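Local coordinates for putative flavoprotein decarboxylase (Streptomyces olivoviridis, PDB 6JLS), which acts as an FMN-dependent cysteine decarboxylase in the biosynthesis of thioviridamide, at residues A50-A55 / N116-I121; A95-P100 / S183-A188; L131-N136 / F157-P162. All coordinates share one frame; numbering follows the deposited sequence.

Overall arrangement
All three contacts are built on the six-stranded parallel sheet of the Rossmann-like flavoprotein fold. Contact 1 packs helix 117-124 beside strand 46-51, contact 2 lays helix 182-193 over strand 95-101, and contact 3 pairs strand 129-133 with edge strand 158-159. Along the chain contact 1 closes before contact 3 opens, contact 2 spans contact 3, and the segments of contacts 1 and 2 alternate. Contacts 2 and 3, centres about 10 Å apart, touch through adjacent strands; contact 1 lies, centre to centre, about 16 Å from contact 2, touching it through I121 and V96, and about 17 Å from contact 3. Contacts 1 and 3 share one FMN, at its phosphate and isoalloxazine ring respectively.

Contact 1: residues A50-A55 / N116-I121; sequences ALTPSA and NIVTQI. With FMN (flavin mononucleotide), chain B; FMN (flavin mononucleotide), chain C.
V118 CG2 sits over one face of the L51-T52 peptide, 3.5 Å from L51 C and almost straight above it. The ND2 end of the N116 carboxamide packs against T52 and P53: T52 CB stands above the amide plane, 3.9 Å from N116 ND2, and P53 CD approaches the same nitrogen obliquely from that side. At the other end of the amide, N116 OD1 accepts a hydrogen bond from T119 N at 2.9 Å, nearly in line with the C=O bond, which makes N116 the N-cap of the helix and fixes the rotation of the carboxamide. The methyl A50 CB fits against I121 CD1 (3.7 Å) and V118 CG2. One water ties the segments together, donating to L51 O (2.7 Å) and accepting from V118 N (3.0 Å). T52 OG1, set between the backbone N and carbonyl carbon (chi1 74°), accepts from A55 N in an ST motif and donates to O3P of FMN in chain B at 2.5 Å. The helix thus backs the loop that grips the phosphate, while Q120 lies against the ribityl chain of the chain C FMN, which T52 of the third subunit binds. Strand 46-51 pairs here with strands 18-23 and 72-73; helix 103-110 touches T52 and N116, and helices 75-81 and 85-91 cover I117.

Contact 2: residues A95-P100 / S183-A188; sequences AVVVAP and SVFAVA
V97 has CG1 anti to its backbone N (chi1 -177°), and F185 has CG beside its own N; CG1 of V97 lies over one face of the F185 ring. The CH-pi contact puts V97 CG1 4.2 Å from the F185 ring centroid, 25° off the normal and shifted toward the CZ-CE1 rim, where V97 CB also lies 3.8 Å from F185 CE1. The other branch, V97 CG2, presses on A188 CB at 3.4 Å, tighter than usual for two methyls, so the two branches of V97 are shared between the ring and the alanine one helical turn on. V184 CG1 meets V97 CG1 at 4.0 Å. Before and after V97 on the strand the small side chains continue the seam: A95 CB faces A188 O (3.8 Å), and A99 CB stands obliquely at F185 CE2. Strand 95-98 and helix 183-188 run nearly antiparallel (159°), their axes 9.2 Å apart at closest approach, and all the side chains that meet here are apolar. F185 reaches on to L19 and M21 of strand 18-23 and to M35, W38 and L39 of helix 32-40, whereas V184 and A188 touch I130 of strand 129-133, so helix 182-193 covers the sheet across three neighbouring strands.

Contact 3: residues L131-N136 / F157-P162; sequences LAPVMN and FVVAEP. With FMN (flavin mononucleotide), chain B.
L131 O accepts from A160 N at 2.8 Å, the donor lying almost exactly on the extension of the carbonyl bond with an N-H...O angle of 174°. The matching bond runs from L131 N to V158 O, also 2.8 Å and nearly straight at 169°. This is the pattern of a single parallel bridge, in which L131 bonds to the residues before and after V159. On the face that carries L131 and V159, L131 CD1 packs obliquely against F157 CD2 at 3.9 Å, and P133 CG meets V159 CG1 at 3.8 Å, the two side chains crossing at about a right angle. V159 CG1, anti to its backbone N (chi1 179°), is the branch that does this. Past A132 the strands part: P133, lacking an N-H, instead sets its CD 3.5 Å from A160 O, and a water donates to both P133 O and A160 O at 3.2 Å, bridging the gap. Beyond it the 131-136 segment serves the cofactor. V134 O accepts a straight bond from N3 of the chain B FMN at 2.7 Å, and M135 CB packs near the same N3, standing off the plane of the pyrimidine ring, so a backbone carbonyl of this segment holds the N3-H of the flavin. Strands 129-133 and 158-159 are joined by a beta-alpha-beta crossover whose helix 143-154 packs on L131, F157 and V159; helix 103-110 covers L131, P133 and M135, and strand 95-101 pairs with the other side of strand 129-133.

Contact 1: residues A50-A55 / N116-I121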
loop_
_atom_site.group_PDB
_atom_site.type_symbol
_atom_site.label_atom_id
_atom_site.label_comp_id
_atom_site.label_asym_id
_atom_site.label_seq_id
_atom_site.Cartn_x
_atom_site.Cartn_y
_atom_site.Cartn_z
ATOM N N ALA A 50 -12.064 -26.736 2.226
ATOM C CA ALA A 50 -11.443 -25.910 1.204
ATOM C C ALA A 50 -12.484 -24.940 0.671
ATOM O O ALA A 50 -13.671 -25.289 0.568
ATOM C CB ALA A 50 -10.897 -26.756 0.053
ATOM N N LEU A 51 -12.039 -23.727 0.329
ATOM C CA LEU A 51 -12.921 -22.650 -0.107
ATOM C C LEU A 51 -12.470 -22.138 -1.467
ATOM O O LEU A 51 -11.269 -22.031 -1.734
ATOM C CB LEU A 51 -12.929 -21.465 0.905
ATOM C CG LEU A 51 -13.559 -21.625 2.299
ATOM C CD1 LEU A 51 -12.844 -22.671 3.124
ATOM C CD2 LEU A 51 -13.529 -20.304 3.047
ATOM N N THR A 52 -13.426 -21.830 -2.322
ATOM C CA THR A 52 -13.095 -21.063 -3.503
ATOM C C THR A 52 -12.899 -19.604 -3.111
ATOM O O THR A 52 -13.394 -19.160 -2.067
ATOM C CB THR A 52 -14.211 -21.159 -4.540
ATOM O OG1 THR A 52 -15.311 -20.355 -4.101
ATOM C CG2 THR A 52 -14.658 -22.613 -4.759
ATOM N N PRO A 53 -12.196 -18.824 -3.931
ATOM C CA PRO A 53 -12.110 -17.379 -3.638
ATOM C C PRO A 53 -13.474 -16.718 -3.434
ATOM O O PRO A 53 -13.650 -16.003 -2.440
ATOM C CB PRO A 53 -11.366 -16.819 -4.859
ATOM C CG PRO A 53 -10.508 -17.969 -5.313
ATOM C CD PRO A 53 -11.338 -19.217 -5.062
ATOM N N SER A 54 -14.462 -16.960 -4.316
ATOM C CA SER A 54 -15.772 -16.333 -4.119
ATOM C C SER A 54 -16.441 -16.782 -2.826
ATOM O O SER A 54 -17.190 -16.008 -2.219
ATOM C CB SER A 54 -16.700 -16.618 -5.296
ATOM O OG SER A 54 -16.206 -16.016 -6.476
ATOM N N ALA A 55 -16.202 -18.021 -2.391
ATOM C CA ALA A 55 -16.797 -18.477 -1.143
ATOM C C ALA A 55 -16.346 -17.641 0.048
ATOM O O ALA A 55 -17.087 -17.537 1.036
ATOM C CB ALA A 55 -16.455 -19.948 -0.908
ATOM N N ASN A 116 -8.645 -23.417 -9.314
ATOM C CA ASN A 116 -8.473 -23.105 -7.901
ATOM C C ASN A 116 -8.324 -24.398 -7.118
ATOM O O ASN A 116 -8.530 -25.498 -7.639
ATOM C CB ASN A 116 -9.636 -22.270 -7.337
ATOM C CG ASN A 116 -10.996 -22.917 -7.555
ATOM O OD1 ASN A 116 -11.123 -24.149 -7.612
ATOM N ND2 ASN A 116 -12.023 -22.087 -7.689
ATOM N N ILE A 117 -8.008 -24.225 -5.834
ATOM C CA ILE A 117 -7.716 -25.336 -4.933
ATOM C C ILE A 117 -8.916 -26.270 -4.789
ATOM O O ILE A 117 -8.752 -27.492 -4.716
ATOM C CB ILE A 117 -7.233 -24.772 -3.580
ATOM C CG1 ILE A 117 -5.707 -24.854 -3.494
ATOM C CG2 ILE A 117 -7.894 -25.451 -2.401
ATOM C CD1 ILE A 117 -4.995 -24.031 -4.541
ATOM N N VAL A 118 -10.138 -25.731 -4.765
ATOM C CA VAL A 118 -11.314 -26.597 -4.639
ATOM C C VAL A 118 -11.448 -27.518 -5.860
ATOM O O VAL A 118 -11.600 -28.742 -5.719
ATOM C CB VAL A 118 -12.589 -25.767 -4.407
ATOM C CG1 VAL A 118 -13.840 -26.625 -4.686
ATOM C CG2 VAL A 118 -12.625 -25.250 -2.967
ATOM N N THR A 119 -11.393 -26.953 -7.072
ATOM C CA THR A 119 -11.521 -27.785 -8.267
ATOM C C THR A 119 -10.342 -28.735 -8.425
ATOM O O THR A 119 -10.515 -29.842 -8.951
ATOM C CB THR A 119 -11.664 -26.919 -9.521
ATOM O OG1 THR A 119 -10.626 -25.923 -9.542
ATOM C CG2 THR A 119 -13.035 -26.240 -9.548
ATOM N N GLN A 120 -9.142 -28.334 -7.980
ATOM C CA GLN A 120 -8.001 -29.246 -8.036
ATOM C C GLN A 120 -8.183 -30.422 -7.082
ATOM O O GLN A 120 -7.802 -31.556 -7.405
ATOM C CB GLN A 120 -6.712 -28.503 -7.712
ATOM C CG GLN A 120 -6.221 -27.608 -8.819
ATOM C CD GLN A 120 -5.169 -26.659 -8.312
ATOM O OE1 GLN A 120 -4.226 -27.073 -7.648
ATOM N NE2 GLN A 120 -5.350 -25.367 -8.576
ATOM N N ILE A 121 -8.759 -30.173 -5.899
ATOM C CA ILE A 121 -9.002 -31.263 -4.960
ATOM C C ILE A 121 -9.968 -32.281 -5.557
ATOM O O ILE A 121 -9.742 -33.491 -5.476
ATOM C CB ILE A 121 -9.507 -30.713 -3.618
ATOM C CG1 ILE A 121 -8.332 -30.171 -2.784
ATOM C CG2 ILE A 121 -10.240 -31.801 -2.836
ATOM C CD1 ILE A 121 -8.767 -29.240 -1.634
HETATM N N1 FMN B . -23.900 -18.766 -7.976
HETATM C C2 FMN B . -24.423 -20.038 -7.906
HETATM O O2 FMN B . -24.127 -20.860 -8.769
HETATM N N3 FMN B . -25.279 -20.381 -6.880
HETATM C C4 FMN B . -25.618 -19.456 -5.913
HETATM O O4 FMN B . -26.381 -19.758 -4.992
HETATM C C4A FMN B . -25.089 -18.174 -5.983
HETATM N N5 FMN B . -25.419 -17.240 -5.020
HETATM C C5A FMN B . -24.903 -15.963 -5.082
HETATM C C6 FMN B . -25.259 -15.046 -4.102
HETATM C C7 FMN B . -24.744 -13.751 -4.144
HETATM C C7M FMN B . -25.147 -12.773 -3.069
HETATM C C8 FMN B . -23.866 -13.375 -5.179
HETATM C C8M FMN B . -23.305 -11.978 -5.229
HETATM C C9 FMN B . -23.515 -14.305 -6.166
HETATM C C9A FMN B . -24.036 -15.603 -6.116
HETATM N N10 FMN B . -23.703 -16.543 -7.084
HETATM C C10 FMN B . -24.225 -17.825 -7.018
HETATM C "C1'" FMN B . -22.757 -16.185 -8.193
HETATM C "C2'" FMN B . -21.371 -16.756 -7.852
HETATM O "O2'" FMN B . -20.834 -16.196 -6.665
HETATM C "C3'" FMN B . -20.385 -16.556 -8.995
HETATM O "O3'" FMN B . -20.781 -17.375 -10.069
HETATM C "C4'" FMN B . -18.975 -16.908 -8.522
HETATM O "O4'" FMN B . -17.965 -16.558 -9.454
HETATM C "C5'" FMN B . -18.865 -18.389 -8.191
HETATM O "O5'" FMN B . -17.509 -18.606 -7.883
HETATM P P FMN B . -16.979 -20.035 -7.400
HETATM O O1P FMN B . -17.847 -21.121 -8.010
HETATM O O2P FMN B . -15.556 -20.217 -7.883
HETATM O O3P FMN B . -17.070 -20.128 -5.898
HETATM N N1 FMN C . -1.756 -28.747 -12.549
HETATM C C2 FMN C . -1.520 -29.520 -13.664
HETATM O O2 FMN C . -2.392 -29.623 -14.523
HETATM N N3 FMN C . -0.318 -30.182 -13.809
HETATM C C4 FMN C . 0.661 -30.074 -12.842
HETATM O O4 FMN C . 1.738 -30.661 -12.967
HETATM C C4A FMN C . 0.423 -29.292 -11.718
HETATM N N5 FMN C . 1.396 -29.175 -10.745
HETATM C C5A FMN C . 1.169 -28.405 -9.623
HETATM C C6 FMN C . 2.165 -28.312 -8.660
HETATM C C7 FMN C . 1.958 -27.534 -7.521
HETATM C C7M FMN C . 3.054 -27.450 -6.488
HETATM C C8 FMN C . 0.740 -26.847 -7.349
HETATM C C8M FMN C . 0.511 -26.004 -6.122
HETATM C C9 FMN C . -0.260 -26.949 -8.325
HETATM C C9A FMN C . -0.044 -27.731 -9.465
HETATM N N10 FMN C . -1.021 -27.849 -10.445
HETATM C C10 FMN C . -0.790 -28.625 -11.570
HETATM C "C1'" FMN C . -2.324 -27.117 -10.306
HETATM C "C2'" FMN C . -2.273 -25.860 -11.190
HETATM O "O2'" FMN C . -1.257 -24.958 -10.785
HETATM C "C3'" FMN C . -3.611 -25.135 -11.213
HETATM O "O3'" FMN C . -4.537 -25.939 -11.904
HETATM C "C4'" FMN C . -3.445 -23.776 -11.891
HETATM O "O4'" FMN C . -4.589 -22.946 -11.777
HETATM C "C5'" FMN C . -3.086 -23.940 -13.361
HETATM O "O5'" FMN C . -3.073 -22.637 -13.893
HETATM P P FMN C . -2.660 -22.357 -15.412
HETATM O O1P FMN C . -3.019 -23.566 -16.257
HETATM O O2P FMN C . -3.435 -21.160 -15.916
HETATM O O3P FMN C . -1.173 -22.130 -15.499
HETATM O O HOH W 1 -10.303 -22.849 -4.124
#

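Contact 2: residues A95-P100 / S183-A188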
loop_
_atom_site.group_PDB
_atom_site.type_symbol
_atom_site.label_atom_id
_atom_site.label_comp_id
_atom_site.label_asym_id
_atom_site.label_seq_id
_atom_site.Cartn_x
_atom_site.Cartn_y
_atom_site.Cartn_z
ATOM N N ALA A 95 -13.974 -39.274 1.276
ATOM C CA ALA A 95 -15.019 -38.663 0.474
ATOM C C ALA A 95 -14.735 -37.176 0.393
ATOM O O ALA A 95 -14.162 -36.594 1.318
ATOM C CB ALA A 95 -16.413 -38.909 1.057
ATOM N N VAL A 96 -15.145 -36.577 -0.721
ATOM C CA VAL A 96 -15.045 -35.146 -0.972
ATOM C C VAL A 96 -16.445 -34.652 -1.293
ATOM O O VAL A 96 -17.087 -35.181 -2.204
ATOM C CB VAL A 96 -14.085 -34.850 -2.139
ATOM C CG1 VAL A 96 -14.096 -33.359 -2.506
ATOM C CG2 VAL A 96 -12.682 -35.356 -1.828
ATOM N N VAL A 97 -16.920 -33.652 -0.550
ATOM C CA VAL A 97 -18.248 -33.068 -0.750
ATOM C C VAL A 97 -18.090 -31.613 -1.175
ATOM O O VAL A 97 -17.365 -30.850 -0.528
ATOM C CB VAL A 97 -19.109 -33.153 0.522
ATOM C CG1 VAL A 97 -20.509 -32.610 0.255
ATOM C CG2 VAL A 97 -19.171 -34.567 1.017
ATOM N N VAL A 98 -18.762 -31.226 -2.258
ATOM C CA VAL A 98 -18.854 -29.825 -2.655
ATOM C C VAL A 98 -20.298 -29.398 -2.421
ATOM O O VAL A 98 -21.222 -29.826 -3.134
ATOM C CB VAL A 98 -18.416 -29.585 -4.104
ATOM C CG1 VAL A 98 -18.421 -28.081 -4.421
ATOM C CG2 VAL A 98 -17.035 -30.162 -4.339
ATOM N N ALA A 99 -20.491 -28.559 -1.408
ATOM C CA ALA A 99 -21.817 -28.213 -0.918
ATOM C C ALA A 99 -21.743 -26.902 -0.142
ATOM O O ALA A 99 -21.230 -26.869 0.984
ATOM C CB ALA A 99 -22.364 -29.332 -0.039
ATOM N N PRO A 100 -22.238 -25.796 -0.709
ATOM C CA PRO A 100 -22.892 -25.762 -2.020
ATOM C C PRO A 100 -21.912 -25.789 -3.189
ATOM O O PRO A 100 -20.762 -25.386 -3.039
ATOM C CB PRO A 100 -23.649 -24.440 -1.986
ATOM C CG PRO A 100 -22.792 -23.553 -1.097
ATOM C CD PRO A 100 -22.198 -24.472 -0.063
ATOM N N SER A 183 -28.746 -34.473 4.542
ATOM C CA SER A 183 -28.954 -35.631 3.686
ATOM C C SER A 183 -27.781 -35.837 2.735
ATOM O O SER A 183 -27.409 -36.978 2.439
ATOM C CB SER A 183 -30.259 -35.458 2.910
ATOM O OG SER A 183 -30.488 -36.542 2.035
ATOM N N VAL A 184 -27.183 -34.744 2.262
ATOM C CA VAL A 184 -26.044 -34.841 1.354
ATOM C C VAL A 184 -24.850 -35.471 2.064
ATOM O O VAL A 184 -24.202 -36.388 1.540
ATOM C CB VAL A 184 -25.711 -33.448 0.783
ATOM C CG1 VAL A 184 -24.375 -33.448 0.029
ATOM C CG2 VAL A 184 -26.848 -32.965 -0.118
ATOM N N PHE A 185 -24.549 -35.005 3.279
ATOM C CA PHE A 185 -23.404 -35.547 3.994
ATOM C C PHE A 185 -23.635 -36.979 4.454
ATOM O O PHE A 185 -22.662 -37.718 4.646
ATOM C CB PHE A 185 -23.041 -34.629 5.160
ATOM C CG PHE A 185 -22.243 -33.439 4.728
ATOM C CD1 PHE A 185 -20.868 -33.537 4.564
ATOM C CD2 PHE A 185 -22.874 -32.242 4.410
ATOM C CE1 PHE A 185 -20.130 -32.445 4.128
ATOM C CE2 PHE A 185 -22.144 -31.140 3.972
ATOM C CZ PHE A 185 -20.771 -31.239 3.833
ATOM N N ALA A 186 -24.895 -37.397 4.596
ATOM C CA ALA A 186 -25.177 -38.791 4.913
ATOM C C ALA A 186 -24.795 -39.702 3.754
ATOM O O ALA A 186 -24.208 -40.772 3.962
ATOM C CB ALA A 186 -26.653 -38.957 5.267
ATOM N N VAL A 187 -25.119 -39.296 2.526
ATOM C CA VAL A 187 -24.761 -40.097 1.355
ATOM C C VAL A 187 -23.248 -40.178 1.204
ATOM O O VAL A 187 -22.700 -41.227 0.845
ATOM C CB VAL A 187 -25.420 -39.507 0.095
ATOM C CG1 VAL A 187 -25.091 -40.343 -1.122
ATOM C CG2 VAL A 187 -26.916 -39.399 0.288
ATOM N N ALA A 188 -22.547 -39.071 1.466
ATOM C CA ALA A 188 -21.091 -39.077 1.388
ATOM C C ALA A 188 -20.479 -40.036 2.401
ATOM O O ALA A 188 -19.547 -40.778 2.071
ATOM C CB ALA A 188 -20.554 -37.670 1.611
#

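Contact 3: residues L131-N136 / F157-P162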
loop_
_atom_site.group_PDB
_atom_site.type_symbol
_atom_site.label_atom_id
_atom_site.label_comp_id
_atom_site.label_asym_id
_atom_site.label_seq_id
_atom_site.Cartn_x
_atom_site.Cartn_y
_atom_site.Cartn_z
ATOM N N LEU A 131 -21.675 -33.871 -4.909
ATOM C CA LEU A 131 -21.867 -32.472 -5.262
ATOM C C LEU A 131 -23.310 -32.060 -4.992
ATOM O O LEU A 131 -24.246 -32.779 -5.360
ATOM C CB LEU A 131 -21.543 -32.239 -6.737
ATOM C CG LEU A 131 -20.215 -32.772 -7.272
ATOM C CD1 LEU A 131 -20.184 -32.618 -8.766
ATOM C CD2 LEU A 131 -19.058 -32.021 -6.647
ATOM N N ALA A 132 -23.491 -30.894 -4.357
ATOM C CA ALA A 132 -24.815 -30.344 -4.051
ATOM C C ALA A 132 -25.000 -29.024 -4.803
ATOM O O ALA A 132 -24.640 -27.949 -4.287
ATOM C CB ALA A 132 -24.990 -30.147 -2.547
ATOM N N PRO A 133 -25.547 -29.061 -6.026
ATOM C CA PRO A 133 -25.768 -27.811 -6.768
ATOM C C PRO A 133 -26.713 -26.889 -6.019
ATOM O O PRO A 133 -27.693 -27.322 -5.407
ATOM C CB PRO A 133 -26.393 -28.279 -8.092
ATOM C CG PRO A 133 -26.073 -29.726 -8.196
ATOM C CD PRO A 133 -26.013 -30.235 -6.778
ATOM N N VAL A 134 -26.400 -25.599 -6.063
ATOM C CA VAL A 134 -27.274 -24.565 -5.525
ATOM C C VAL A 134 -27.219 -23.405 -6.503
ATOM O O VAL A 134 -26.131 -22.892 -6.798
ATOM C CB VAL A 134 -26.857 -24.104 -4.114
ATOM C CG1 VAL A 134 -27.757 -22.985 -3.629
ATOM C CG2 VAL A 134 -26.887 -25.256 -3.140
ATOM N N MET A 135 -28.375 -23.005 -7.017
ATOM C CA MET A 135 -28.467 -21.852 -7.899
ATOM C C MET A 135 -29.944 -21.541 -8.092
ATOM O O MET A 135 -30.815 -22.354 -7.755
ATOM C CB MET A 135 -27.774 -22.110 -9.246
ATOM C CG MET A 135 -28.372 -23.290 -10.015
ATOM S SD MET A 135 -27.354 -23.926 -11.359
ATOM C CE MET A 135 -26.088 -24.786 -10.416
ATOM N N ASN A 136 -30.220 -20.347 -8.614
ATOM C CA ASN A 136 -31.597 -20.010 -8.946
ATOM C C ASN A 136 -32.078 -20.918 -10.072
ATOM O O ASN A 136 -31.309 -21.226 -10.988
ATOM C CB ASN A 136 -31.729 -18.538 -9.354
ATOM C CG ASN A 136 -30.715 -18.119 -10.405
ATOM O OD1 ASN A 136 -29.546 -18.510 -10.355
ATOM N ND2 ASN A 136 -31.158 -17.310 -11.360
ATOM N N PHE A 157 -19.223 -38.810 -10.358
ATOM C CA PHE A 157 -19.621 -37.997 -9.218
ATOM C C PHE A 157 -21.107 -38.187 -8.928
ATOM O O PHE A 157 -21.917 -38.425 -9.828
ATOM C CB PHE A 157 -19.328 -36.510 -9.488
ATOM C CG PHE A 157 -17.870 -36.194 -9.757
ATOM C CD1 PHE A 157 -16.857 -37.079 -9.378
ATOM C CD2 PHE A 157 -17.509 -34.995 -10.369
ATOM C CE1 PHE A 157 -15.510 -36.784 -9.615
ATOM C CE2 PHE A 157 -16.153 -34.689 -10.605
ATOM C CZ PHE A 157 -15.159 -35.595 -10.226
ATOM N N VAL A 158 -21.470 -38.046 -7.660
ATOM C CA VAL A 158 -22.859 -38.108 -7.221
ATOM C C VAL A 158 -23.411 -36.688 -7.181
ATOM O O VAL A 158 -22.907 -35.842 -6.434
ATOM C CB VAL A 158 -22.977 -38.781 -5.844
ATOM C CG1 VAL A 158 -24.411 -38.756 -5.362
ATOM C CG2 VAL A 158 -22.441 -40.205 -5.898
ATOM N N VAL A 159 -24.437 -36.412 -7.979
ATOM C CA VAL A 159 -25.022 -35.079 -8.069
ATOM C C VAL A 159 -26.338 -35.106 -7.315
ATOM O O VAL A 159 -27.296 -35.753 -7.753
ATOM C CB VAL A 159 -25.232 -34.636 -9.522
ATOM C CG1 VAL A 159 -25.862 -33.242 -9.556
ATOM C CG2 VAL A 159 -23.924 -34.673 -10.294
ATOM N N ALA A 160 -26.388 -34.389 -6.193
ATOM C CA ALA A 160 -27.552 -34.363 -5.313
ATOM C C ALA A 160 -28.405 -33.139 -5.629
ATOM O O ALA A 160 -28.329 -32.111 -4.958
ATOM C CB ALA A 160 -27.109 -34.353 -3.854
ATOM N N GLU A 161 -29.238 -33.260 -6.653
ATOM C CA GLU A 161 -30.218 -32.226 -6.939
ATOM C C GLU A 161 -31.359 -32.299 -5.925
ATOM O O GLU A 161 -31.579 -33.340 -5.298
ATOM C CB GLU A 161 -30.756 -32.388 -8.361
ATOM C CG GLU A 161 -29.685 -32.394 -9.442
ATOM C CD GLU A 161 -30.270 -32.330 -10.841
ATOM O OE1 GLU A 161 -31.221 -31.548 -11.042
ATOM O OE2 GLU A 161 -29.785 -33.064 -11.734
ATOM N N PRO A 162 -32.104 -31.195 -5.731
ATOM C CA PRO A 162 -31.909 -29.880 -6.352
ATOM C C PRO A 162 -30.861 -29.031 -5.647
ATOM O O PRO A 162 -31.085 -27.829 -5.519
ATOM C CB PRO A 162 -33.289 -29.237 -6.228
ATOM C CG PRO A 162 -33.850 -29.828 -4.983
ATOM C CD PRO A 162 -33.351 -31.246 -4.943
HETATM N N1 FMN B . -23.900 -18.766 -7.976
HETATM C C2 FMN B . -24.423 -20.038 -7.906
HETATM O O2 FMN B . -24.127 -20.860 -8.769
HETATM N N3 FMN B . -25.279 -20.381 -6.880
HETATM C C4 FMN B . -25.618 -19.456 -5.913
HETATM O O4 FMN B . -26.381 -19.758 -4.992
HETATM C C4A FMN B . -25.089 -18.174 -5.983
HETATM N N5 FMN B . -25.419 -17.240 -5.020
HETATM C C5A FMN B . -24.903 -15.963 -5.082
HETATM C C6 FMN B . -25.259 -15.046 -4.102
HETATM C C7 FMN B . -24.744 -13.751 -4.144
HETATM C C7M FMN B . -25.147 -12.773 -3.069
HETATM C C8 FMN B . -23.866 -13.375 -5.179
HETATM C C8M FMN B . -23.305 -11.978 -5.229
HETATM C C9 FMN B . -23.515 -14.305 -6.166
HETATM C C9A FMN B . -24.036 -15.603 -6.116
HETATM N N10 FMN B . -23.703 -16.543 -7.084
HETATM C C10 FMN B . -24.225 -17.825 -7.018
HETATM C "C1'" FMN B . -22.757 -16.185 -8.193
HETATM C "C2'" FMN B . -21.371 -16.756 -7.852
HETATM O "O2'" FMN B . -20.834 -16.196 -6.665
HETATM C "C3'" FMN B . -20.385 -16.556 -8.995
HETATM O "O3'" FMN B . -20.781 -17.375 -10.069
HETATM C "C4'" FMN B . -18.975 -16.908 -8.522
HETATM O "O4'" FMN B . -17.965 -16.558 -9.454
HETATM C "C5'" FMN B . -18.865 -18.389 -8.191
HETATM O "O5'" FMN B . -17.509 -18.606 -7.883
HETATM P P FMN B . -16.979 -20.035 -7.400
HETATM O O1P FMN B . -17.847 -21.121 -8.010
HETATM O O2P FMN B . -15.556 -20.217 -7.883
HETATM O O3P FMN B . -17.070 -20.128 -5.898
HETATM O O HOH W 2 -28.704 -29.387 -3.231
#